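PDB 3I47: enoyl CoA hydratase/isomerase (Crotonase) from Legionella pneumophila subsp. pneumophila, which probably acts as an enoyl-CoA hydratase or isomerase of the crotonase family, adding water to, or shifting, the double bond of enoyl-CoA thioesters. Local coordinates for residues A[126-131]-A[181-186]. Residues are numbered along the deposited sequence; the frame is centred on the assembly and turned at random.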
loop_
_atom_site.group_PDB
_atom_site.type_symbol
_atom_site.label_atom_id
_atom_site.label_comp_id
_atom_site.label_asym_id
_atom_site.label_seq_id
_atom_site.Cartn_x
_atom_site.Cartn_y
_atom_site.Cartn_z
ATOM N N ALA A 126 1.667 2.801 10.824
ATOM C CA ALA A 126 2.692 3.796 11.129
ATOM C C ALA A 126 3.212 3.633 12.545
ATOM O O ALA A 126 2.452 3.262 13.456
ATOM C CB ALA A 126 2.135 5.192 10.937
ATOM N N SER A 127 4.500 3.902 12.734
ATOM C CA SER A 127 5.047 4.060 14.076
ATOM C C SER A 127 4.557 5.404 14.632
ATOM O O SER A 127 4.182 6.309 13.872
ATOM C CB SER A 127 6.577 4.027 14.028
ATOM O OG SER A 127 7.028 5.081 13.214
ATOM N N THR A 128 4.547 5.533 15.955
ATOM C CA THR A 128 4.031 6.754 16.585
ATOM C C THR A 128 4.817 7.995 16.153
ATOM O O THR A 128 4.268 9.103 16.131
ATOM C CB THR A 128 4.043 6.648 18.129
ATOM O OG1 THR A 128 5.371 6.385 18.582
ATOM C CG2 THR A 128 3.128 5.528 18.598
ATOM N N SER A 129 6.078 7.802 15.790
ATOM C CA SER A 129 6.949 8.917 15.405
ATOM C C SER A 129 6.915 9.251 13.906
ATOM O O SER A 129 7.607 10.184 13.471
ATOM C CB SER A 129 8.389 8.650 15.866
ATOM O OG SER A 129 8.482 8.701 17.280
ATOM N N ALA A 130 6.122 8.515 13.120
ATOM C CA ALA A 130 6.006 8.765 11.670
ATOM C C ALA A 130 5.398 10.139 11.377
ATOM O O ALA A 130 4.576 10.634 12.152
ATOM C CB ALA A 130 5.185 7.672 10.993
ATOM N N ARG A 131 5.843 10.764 10.285
ATOM C CA ARG A 131 5.293 12.053 9.862
ATOM C C ARG A 131 5.089 12.035 8.362
ATOM O O ARG A 131 5.805 11.349 7.629
ATOM C CB ARG A 131 6.196 13.236 10.230
ATOM C CG ARG A 131 6.571 13.347 11.693
ATOM C CD ARG A 131 8.033 13.016 11.834
ATOM N NE ARG A 131 8.801 13.678 10.782
ATOM C CZ ARG A 131 10.113 13.562 10.604
ATOM N NH1 ARG A 131 10.698 14.221 9.614
ATOM N NH2 ARG A 131 10.844 12.813 11.417
ATOM N N GLN A 181 -4.189 3.002 9.282
ATOM C CA GLN A 181 -5.228 2.332 10.080
ATOM C C GLN A 181 -4.736 1.760 11.399
ATOM O O GLN A 181 -5.551 1.273 12.204
ATOM C CB GLN A 181 -5.885 1.216 9.267
ATOM C CG GLN A 181 -6.678 1.679 8.055
ATOM C CD GLN A 181 -5.962 1.438 6.742
ATOM O OE1 GLN A 181 -4.767 1.673 6.619
ATOM N NE2 GLN A 181 -6.707 0.969 5.745
ATOM N N HIS A 182 -3.415 1.797 11.614
ATOM C CA HIS A 182 -2.786 1.336 12.844
ATOM C C HIS A 182 -1.617 2.243 13.162
ATOM O O HIS A 182 -0.851 2.606 12.268
ATOM C CB HIS A 182 -2.252 -0.093 12.684
ATOM C CG HIS A 182 -3.299 -1.078 12.283
ATOM N ND1 HIS A 182 -4.107 -1.718 13.197
ATOM C CD2 HIS A 182 -3.695 -1.507 11.060
ATOM C CE1 HIS A 182 -4.946 -2.512 12.553
ATOM N NE2 HIS A 182 -4.725 -2.396 11.257
ATOM N N CYS A 183 -1.483 2.594 14.436
ATOM C CA CYS A 183 -0.407 3.449 14.893
ATOM C C CYS A 183 0.162 2.741 16.117
ATOM O O CYS A 183 -0.545 2.537 17.119
ATOM C CB CYS A 183 -0.967 4.837 15.210
ATOM S SG CYS A 183 0.260 6.077 15.680
ATOM N N VAL A 184 1.419 2.322 16.018
ATOM C CA VAL A 184 2.004 1.368 16.970
ATOM C C VAL A 184 3.374 1.846 17.468
ATOM O O VAL A 184 3.996 2.717 16.844
ATOM C CB VAL A 184 2.097 -0.051 16.335
ATOM C CG1 VAL A 184 0.703 -0.554 15.921
ATOM C CG2 VAL A 184 3.027 -0.029 15.139
ATOM N N PRO A 185 3.860 1.313 18.611
ATOM C CA PRO A 185 5.129 1.783 19.159
ATOM C C PRO A 185 6.298 1.641 18.191
ATOM O O PRO A 185 6.388 0.641 17.478
ATOM C CB PRO A 185 5.329 0.877 20.385
ATOM C CG PRO A 185 3.935 0.528 20.799
ATOM C CD PRO A 185 3.233 0.313 19.494
ATOM N N ASP A 186 7.172 2.649 18.177
ATOM C CA ASP A 186 8.329 2.695 17.273
ATOM C C ASP A 186 9.168 1.402 17.238
ATOM O O ASP A 186 9.496 0.877 16.166
ATOM C CB ASP A 186 9.259 3.855 17.667
ATOM C CG ASP A 186 8.661 5.242 17.398
ATOM O OD1 ASP A 186 7.541 5.361 16.871
ATOM O OD2 ASP A 186 9.347 6.239 17.718
HETATM O O HOH W 1 7.054 4.595 20.363
#
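The carboxylate of D186 is held by T128 and S129, the two central residues of a type I beta turn from S127 to A130 at the end of strand 123-127, through three bonds. Its OD2 accepts from S129 OG at 2.6 Å, and OD1 takes S129 N at 3.0 Å; both bonds use syn lone pairs, so S129 clasps the carboxylate with hydroxyl and backbone N-H together. T128 OG1 adds a second donor to OD1, 2.9 Å away and from above the carboxylate plane. S129 OG stands beside the backbone N (chi1 -69°), anti to the carbonyl carbon, which turns it to OD2. A water joins T128 OG1 to D186 N, tying the same two residues a second time. The turn itself is closed by A130 N bonding to S127 O.

Earlier in both segments, residues 126-127 and 183-184 pair as parallel strands. A126 N donates to H182 O, and V184 N returns a bond to A126 O, both 2.9 Å; the ladder fades in a weak bond from T128 N to V184 O. C183 SG, anti to its backbone N (chi1 -176°), packs 3.9 Å from T128 CA.

The pairing adds 182-184 as the outermost strand, within this chain, of the crotonase core sheet, beside 123-127, whose S127 in turn bonds through its backbone to V106 of strand 102-106. V184 and S127 pack on L189 of helix 189-201, while the H182 ring meets Y196 edge-to-face on that helix.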